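Local coordinates for protein guanine nucleotide exchange factor SRM1 (Saccharomyces cerevisiae, PDB 3OF7) that acts as a guanine nucleotide exchange factor, promoting replacement of GDP by GTP on GSP1 and GSP2, and binds chromatin, at residues Q27-G35 against V53-R64. Sequence-based numbering, arbitrary orientation.
Sequences QPLDIFCWG and VKRPRLNPFLPR
Cys33 and Arg57 face each other as an antiparallel hydrogen-bonded pair, with Cys33 N to Arg57 O and Arg57 N to Cys33 O both 3.0 Å. Gly35 and Val53 form a second such pair, two residues out of step with the first, which makes a beta bulge. Asn59 N continues the pairing with a bond to Ile31 O. Asn59 ND2 points in its amide plane at Cys33 SG (3.6 Å) and also bonds Gly43 O; OD1 accepts from Phe61 N in an Asx turn.

Asp30 and Arg64 form a salt bridge, NH1 to OD1 2.9 Å. NH1 comes to OD1 from its syn side, somewhat out of the carboxylate plane, and the two flat groups stand 76° apart. A water joins Asp30 OD1 to Arg64 N, and Asp30 OD2 bonds His432. With an alanine here in place of the acid, the Arg64 guanidinium would probably lose its carboxylate mate and His432 its acceptor. A second water bridges Leu29 O and Leu62 O. A third accepts from Ile31 N, with Asn59 O and Leu62 O both within reach.

Pro56 CG sits over one face of the Trp34 six-membered ring, 3.9 Å from its centroid, a CH-pi contact. With chi1 at 179°, Leu58 swings its CG opposite the backbone N, which brings CD1 to Phe32 CE1 at 3.7 Å. Ile31 CG2 meets Leu62 CD1.

Both segments belong to the first RCC1 repeat. Strand 30-34 lies between outermost strand 56-58 and strand 443-450, so N- and C-terminal strands share this blade and close the propeller. Ile31 and Leu62 also touch strand 69-74 of the next blade.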
ATOM      1  N   GLN A  27     -13.659  -0.444 -15.205  1.00 20.99           N
ATOM      2  CA  GLN A  27     -13.072  -0.149 -16.503  1.00 20.80           C
ATOM      3  C   GLN A  27     -11.597  -0.523 -16.520  1.00 19.95           C
ATOM      4  O   GLN A  27     -10.899  -0.300 -15.529  1.00 19.83           O
ATOM      5  CB  GLN A  27     -13.170   1.347 -16.803  1.00 21.19           C
ATOM      6  CG  GLN A  27     -14.481   2.017 -16.446  0.70 23.61           C
ATOM      7  CD  GLN A  27     -14.377   3.532 -16.549  0.70 25.68           C
ATOM      8  OE1 GLN A  27     -14.268   4.075 -17.641  1.00 28.64           O
ATOM      9  NE2 GLN A  27     -14.398   4.217 -15.407  0.80 27.21           N
ATOM     10  N   PRO A  28     -11.105  -1.058 -17.656  1.00 19.53           N
ATOM     11  CA  PRO A  28      -9.661  -1.258 -17.793  1.00 18.91           C
ATOM     12  C   PRO A  28      -8.953   0.102 -17.781  1.00 18.26           C
ATOM     13  O   PRO A  28      -9.554   1.118 -18.161  1.00 18.08           O
ATOM     14  CB  PRO A  28      -9.525  -1.962 -19.148  1.00 19.28           C
ATOM     15  CG  PRO A  28     -10.758  -1.568 -19.899  1.00 19.71           C
ATOM     16  CD  PRO A  28     -11.836  -1.477 -18.868  1.00 19.45           C
ATOM     17  N   LEU A  29      -7.698   0.115 -17.338  1.00 17.18           N
ATOM     18  CA  LEU A  29      -7.013   1.362 -17.001  1.00 16.65           C
ATOM     19  C   LEU A  29      -5.765   1.619 -17.832  1.00 16.21           C
ATOM     20  O   LEU A  29      -5.024   0.688 -18.154  1.00 16.37           O
ATOM     21  CB  LEU A  29      -6.598   1.334 -15.517  1.00 16.21           C
ATOM     22  CG  LEU A  29      -7.692   1.164 -14.462  1.00 15.99           C
ATOM     23  CD1 LEU A  29      -7.089   0.740 -13.115  1.00 16.63           C
ATOM     24  CD2 LEU A  29      -8.539   2.424 -14.318  1.00 16.41           C
ATOM     25  N   ASP A  30      -5.528   2.887 -18.162  1.00 15.75           N
ATOM     26  CA  ASP A  30      -4.187   3.328 -18.533  1.00 15.51           C
ATOM     27  C   ASP A  30      -3.352   3.277 -17.250  1.00 14.58           C
ATOM     28  O   ASP A  30      -3.764   3.813 -16.221  1.00 14.15           O
ATOM     29  CB  ASP A  30      -4.214   4.765 -19.063  1.00 15.59           C
ATOM     30  CG  ASP A  30      -4.813   4.869 -20.456  1.00 17.65           C
ATOM     31  OD1 ASP A  30      -4.709   3.897 -21.245  1.00 17.61           O
ATOM     32  OD2 ASP A  30      -5.379   5.934 -20.755  1.00 19.14           O
ATOM     33  N   ILE A  31      -2.197   2.628 -17.312  1.00 14.02           N
ATOM     34  CA  ILE A  31      -1.290   2.529 -16.158  1.00 13.93           C
ATOM     35  C   ILE A  31      -0.103   3.484 -16.328  1.00 14.03           C
ATOM     36  O   ILE A  31       0.532   3.511 -17.376  1.00 14.60           O
ATOM     37  CB  ILE A  31      -0.782   1.062 -15.960  1.00 13.96           C
ATOM     38  CG1 ILE A  31      -1.957   0.083 -15.793  1.00 13.51           C
ATOM     39  CG2 ILE A  31       0.233   0.954 -14.787  1.00 13.70           C
ATOM     40  CD1 ILE A  31      -2.885   0.368 -14.610  1.00 13.57           C
ATOM     41  N   PHE A  32       0.187   4.260 -15.285  1.00 13.79           N
ATOM     42  CA  PHE A  32       1.293   5.206 -15.287  1.00 13.68           C
ATOM     43  C   PHE A  32       2.261   4.866 -14.166  1.00 13.77           C
ATOM     44  O   PHE A  32       1.833   4.500 -13.077  1.00 13.37           O
ATOM     45  CB  PHE A  32       0.781   6.628 -15.062  1.00 13.35           C
ATOM     46  CG  PHE A  32      -0.217   7.074 -16.086  1.00 14.85           C
ATOM     47  CD1 PHE A  32       0.207   7.672 -17.273  1.00 15.26           C
ATOM     48  CD2 PHE A  32      -1.575   6.875 -15.877  1.00 13.09           C
ATOM     49  CE1 PHE A  32      -0.720   8.077 -18.237  1.00 15.39           C
ATOM     50  CE2 PHE A  32      -2.505   7.283 -16.831  1.00 15.16           C
ATOM     51  CZ  PHE A  32      -2.080   7.884 -18.006  1.00 15.80           C
ATOM     52  N   CYS A  33       3.552   5.027 -14.434  1.00 13.86           N
ATOM     53  CA  CYS A  33       4.599   4.733 -13.460  1.00 14.38           C
ATOM     54  C   CYS A  33       5.601   5.875 -13.427  1.00 14.76           C
ATOM     55  O   CYS A  33       5.879   6.507 -14.464  1.00 15.11           O
ATOM     56  CB  CYS A  33       5.321   3.432 -13.841  1.00 14.28           C
ATOM     57  SG  CYS A  33       4.270   1.955 -13.885  1.00 15.45           S
ATOM     58  N   TRP A  34       6.145   6.147 -12.245  1.00 14.93           N
ATOM     59  CA  TRP A  34       7.156   7.200 -12.106  1.00 15.19           C
ATOM     60  C   TRP A  34       7.960   7.055 -10.817  1.00 15.75           C
ATOM     61  O   TRP A  34       7.566   6.305  -9.919  1.00 15.73           O
ATOM     62  CB  TRP A  34       6.511   8.587 -12.206  1.00 14.91           C
ATOM     63  CG  TRP A  34       5.607   8.969 -11.049  1.00 14.18           C
ATOM     64  CD1 TRP A  34       5.956   9.717  -9.948  1.00 13.54           C
ATOM     65  CD2 TRP A  34       4.218   8.649 -10.890  1.00 13.45           C
ATOM     66  NE1 TRP A  34       4.866   9.876  -9.118  1.00 13.81           N
ATOM     67  CE2 TRP A  34       3.788   9.237  -9.673  1.00 13.29           C
ATOM     68  CE3 TRP A  34       3.289   7.920 -11.656  1.00 13.02           C
ATOM     69  CZ2 TRP A  34       2.472   9.115  -9.198  1.00 13.10           C
ATOM     70  CZ3 TRP A  34       1.978   7.807 -11.187  1.00 12.46           C
ATOM     71  CH2 TRP A  34       1.584   8.397  -9.965  1.00 12.56           C
ATOM     72  N   GLY A  35       9.083   7.777 -10.745  1.00 16.42           N
ATOM     73  CA  GLY A  35      10.002   7.723  -9.606  1.00 17.11           C
ATOM     74  C   GLY A  35      11.305   7.055 -10.015  1.00 17.79           C
ATOM     75  O   GLY A  35      11.782   7.243 -11.136  1.00 17.88           O
ATOM     76  N   VAL A  53      12.321   8.444 -13.710  1.00 23.70           N
ATOM     77  CA  VAL A  53      11.211   9.035 -14.446  1.00 22.84           C
ATOM     78  C   VAL A  53      10.498  10.008 -13.511  1.00 22.14           C
ATOM     79  O   VAL A  53       9.926   9.609 -12.504  1.00 22.24           O
ATOM     80  CB  VAL A  53      10.265   7.924 -14.990  1.00 22.67           C
ATOM     81  CG1 VAL A  53       8.980   8.506 -15.550  1.00 22.33           C
ATOM     82  CG2 VAL A  53      10.978   7.087 -16.065  1.00 23.05           C
ATOM     83  N   LYS A  54      10.556  11.295 -13.840  1.00 21.44           N
ATOM     84  CA  LYS A  54      10.208  12.344 -12.883  1.00 20.67           C
ATOM     85  C   LYS A  54       8.749  12.804 -12.956  1.00 20.03           C
ATOM     86  O   LYS A  54       8.320  13.636 -12.154  1.00 19.29           O
ATOM     87  CB  LYS A  54      11.185  13.530 -13.030  1.00 21.21           C
ATOM     88  CG  LYS A  54      12.647  13.132 -12.831  1.00 22.45           C
ATOM     89  CD  LYS A  54      13.620  14.269 -13.118  1.00 25.29           C
ATOM     90  CE  LYS A  54      15.064  13.767 -13.034  1.00 27.21           C
ATOM     91  NZ  LYS A  54      16.076  14.875 -13.223  1.00 28.96           N
ATOM     92  N   ARG A  55       8.000  12.258 -13.918  1.00 19.22           N
ATOM     93  CA  ARG A  55       6.566  12.545 -14.093  1.00 19.03           C
ATOM     94  C   ARG A  55       5.857  11.265 -14.517  1.00 18.20           C
ATOM     95  O   ARG A  55       6.487  10.414 -15.142  1.00 18.18           O
ATOM     96  CB  ARG A  55       6.364  13.598 -15.197  1.00 19.33           C
ATOM     97  CG  ARG A  55       6.857  15.004 -14.874  1.00 21.13           C
ATOM     98  CD  ARG A  55       6.066  15.611 -13.746  1.00 24.63           C
ATOM     99  NE  ARG A  55       6.144  17.072 -13.732  0.90 26.41           N
ATOM    100  CZ  ARG A  55       5.285  17.850 -13.084  0.80 27.34           C
ATOM    101  NH1 ARG A  55       4.286  17.305 -12.388  1.00 26.78           N
ATOM    102  NH2 ARG A  55       5.422  19.171 -13.129  1.00 28.10           N
ATOM    103  N   PRO A  56       4.548  11.124 -14.197  1.00 17.68           N
ATOM    104  CA  PRO A  56       3.809   9.924 -14.593  1.00 17.14           C
ATOM    105  C   PRO A  56       3.991   9.589 -16.070  1.00 17.26           C
ATOM    106  O   PRO A  56       3.737  10.430 -16.936  1.00 17.46           O
ATOM    107  CB  PRO A  56       2.351  10.301 -14.302  1.00 17.09           C
ATOM    108  CG  PRO A  56       2.452  11.229 -13.140  1.00 17.27           C
ATOM    109  CD  PRO A  56       3.710  12.033 -13.389  1.00 17.47           C
ATOM    110  N   ARG A  57       4.446   8.370 -16.335  1.00 16.97           N
ATOM    111  CA  ARG A  57       4.741   7.916 -17.682  1.00 16.74           C
ATOM    112  C   ARG A  57       3.794   6.779 -18.032  1.00 16.86           C
ATOM    113  O   ARG A  57       3.715   5.783 -17.302  1.00 16.27           O
ATOM    114  CB  ARG A  57       6.199   7.450 -17.755  1.00 16.88           C
ATOM    115  CG  ARG A  57       6.615   6.818 -19.090  1.00 18.01           C
ATOM    116  CD  ARG A  57       7.084   7.869 -20.099  1.00 20.05           C
ATOM    117  NE  ARG A  57       8.210   8.655 -19.590  1.00 21.53           N
ATOM    118  CZ  ARG A  57       9.478   8.255 -19.599  1.00 22.98           C
ATOM    119  NH1 ARG A  57       9.814   7.069 -20.101  1.00 24.24           N
ATOM    120  NH2 ARG A  57      10.418   9.046 -19.107  1.00 23.04           N
ATOM    121  N   LEU A  58       3.072   6.924 -19.140  1.00 16.76           N
ATOM    122  CA  LEU A  58       2.163   5.866 -19.585  1.00 16.93           C
ATOM    123  C   LEU A  58       2.949   4.579 -19.817  1.00 17.18           C
ATOM    124  O   LEU A  58       3.945   4.579 -20.532  1.00 17.11           O
ATOM    125  CB  LEU A  58       1.424   6.300 -20.854  1.00 16.87           C
ATOM    126  CG  LEU A  58       0.445   5.280 -21.438  1.00 17.31           C
ATOM    127  CD1 LEU A  58      -0.781   5.122 -20.537  1.00 17.03           C
ATOM    128  CD2 LEU A  58       0.034   5.699 -22.854  1.00 17.97           C
ATOM    129  N   ASN A  59       2.522   3.483 -19.187  1.00 17.56           N
ATOM    130  CA  ASN A  59       3.256   2.236 -19.303  1.00 17.93           C
ATOM    131  C   ASN A  59       2.838   1.504 -20.580  1.00 18.39           C
ATOM    132  O   ASN A  59       1.687   1.049 -20.682  1.00 18.55           O
ATOM    133  CB  ASN A  59       3.049   1.355 -18.062  1.00 17.72           C
ATOM    134  CG  ASN A  59       4.026   0.204 -18.000  1.00 18.25           C
ATOM    135  OD1 ASN A  59       4.198  -0.527 -18.979  1.00 17.99           O
ATOM    136  ND2 ASN A  59       4.680   0.035 -16.847  1.00 16.93           N
ATOM    137  N   PRO A  60       3.767   1.393 -21.561  1.00 18.66           N
ATOM    138  CA  PRO A  60       3.394   0.817 -22.856  1.00 19.01           C
ATOM    139  C   PRO A  60       3.292  -0.710 -22.844  1.00 19.45           C
ATOM    140  O   PRO A  60       2.801  -1.291 -23.809  1.00 19.73           O
ATOM    141  CB  PRO A  60       4.522   1.278 -23.785  1.00 19.28           C
ATOM    142  CG  PRO A  60       5.724   1.383 -22.893  1.00 19.04           C
ATOM    143  CD  PRO A  60       5.204   1.743 -21.503  1.00 18.41           C
ATOM    144  N   PHE A  61       3.743  -1.349 -21.767  1.00 19.28           N
ATOM    145  CA  PHE A  61       3.664  -2.810 -21.641  1.00 19.33           C
ATOM    146  C   PHE A  61       2.331  -3.274 -21.042  1.00 18.80           C
ATOM    147  O   PHE A  61       2.059  -4.479 -20.942  1.00 18.57           O
ATOM    148  CB  PHE A  61       4.856  -3.336 -20.834  1.00 19.35           C
ATOM    149  CG  PHE A  61       6.181  -2.956 -21.422  1.00 21.25           C
ATOM    150  CD1 PHE A  61       6.625  -3.552 -22.607  1.00 22.04           C
ATOM    151  CD2 PHE A  61       6.968  -1.977 -20.827  1.00 21.75           C
ATOM    152  CE1 PHE A  61       7.844  -3.185 -23.179  1.00 22.46           C
ATOM    153  CE2 PHE A  61       8.199  -1.606 -21.391  1.00 22.29           C
ATOM    154  CZ  PHE A  61       8.634  -2.217 -22.568  1.00 22.92           C
ATOM    155  N   LEU A  62       1.505  -2.305 -20.653  1.00 18.43           N
ATOM    156  CA  LEU A  62       0.194  -2.572 -20.070  1.00 18.25           C
ATOM    157  C   LEU A  62      -0.897  -1.810 -20.814  1.00 18.61           C
ATOM    158  O   LEU A  62      -1.684  -1.091 -20.191  1.00 17.97           O
ATOM    159  CB  LEU A  62       0.181  -2.207 -18.574  1.00 18.01           C
ATOM    160  CG  LEU A  62       1.220  -2.938 -17.712  1.00 17.00           C
ATOM    161  CD1 LEU A  62       1.376  -2.264 -16.341  1.00 15.67           C
ATOM    162  CD2 LEU A  62       0.857  -4.401 -17.569  1.00 15.56           C
ATOM    163  N   PRO A  63      -0.964  -1.968 -22.151  1.00 19.53           N
ATOM    164  CA  PRO A  63      -1.918  -1.125 -22.879  1.00 20.31           C
ATOM    165  C   PRO A  63      -3.357  -1.455 -22.495  1.00 20.84           C
ATOM    166  O   PRO A  63      -3.714  -2.629 -22.373  1.00 20.73           O
ATOM    167  CB  PRO A  63      -1.630  -1.448 -24.353  1.00 20.49           C
ATOM    168  CG  PRO A  63      -1.064  -2.823 -24.337  1.00 20.55           C
ATOM    169  CD  PRO A  63      -0.326  -2.970 -23.026  1.00 19.75           C
ATOM    170  N   ARG A  64      -4.150  -0.410 -22.279  1.00 21.38           N
ATOM    171  CA  ARG A  64      -5.528  -0.512 -21.808  1.00 22.89           C
ATOM    172  C   ARG A  64      -6.424  -1.406 -22.670  1.00 23.57           C
ATOM    173  O   ARG A  64      -7.324  -2.078 -22.148  1.00 23.49           O
ATOM    174  CB  ARG A  64      -6.129   0.894 -21.741  1.00 23.11           C
ATOM    175  CG  ARG A  64      -7.502   0.993 -21.104  1.00 25.27           C
ATOM    176  CD  ARG A  64      -8.082   2.399 -21.258  1.00 28.49           C
ATOM    177  NE  ARG A  64      -8.535   2.647 -22.627  1.00 32.29           N
ATOM    178  CZ  ARG A  64      -7.894   3.384 -23.535  0.80 33.36           C
ATOM    179  NH1 ARG A  64      -6.743   3.991 -23.250  0.80 33.91           N
ATOM    180  NH2 ARG A  64      -8.418   3.519 -24.744  1.00 34.36           N
TER
HETATM  181  O   HOH W   1      -4.263  -1.801 -18.894  1.00 19.98           O
HETATM  182  O   HOH W   2      -2.786   2.157 -21.953  1.00 22.55           O
HETATM  183  O   HOH W   3      -0.901   1.496 -19.789  1.00 16.06           O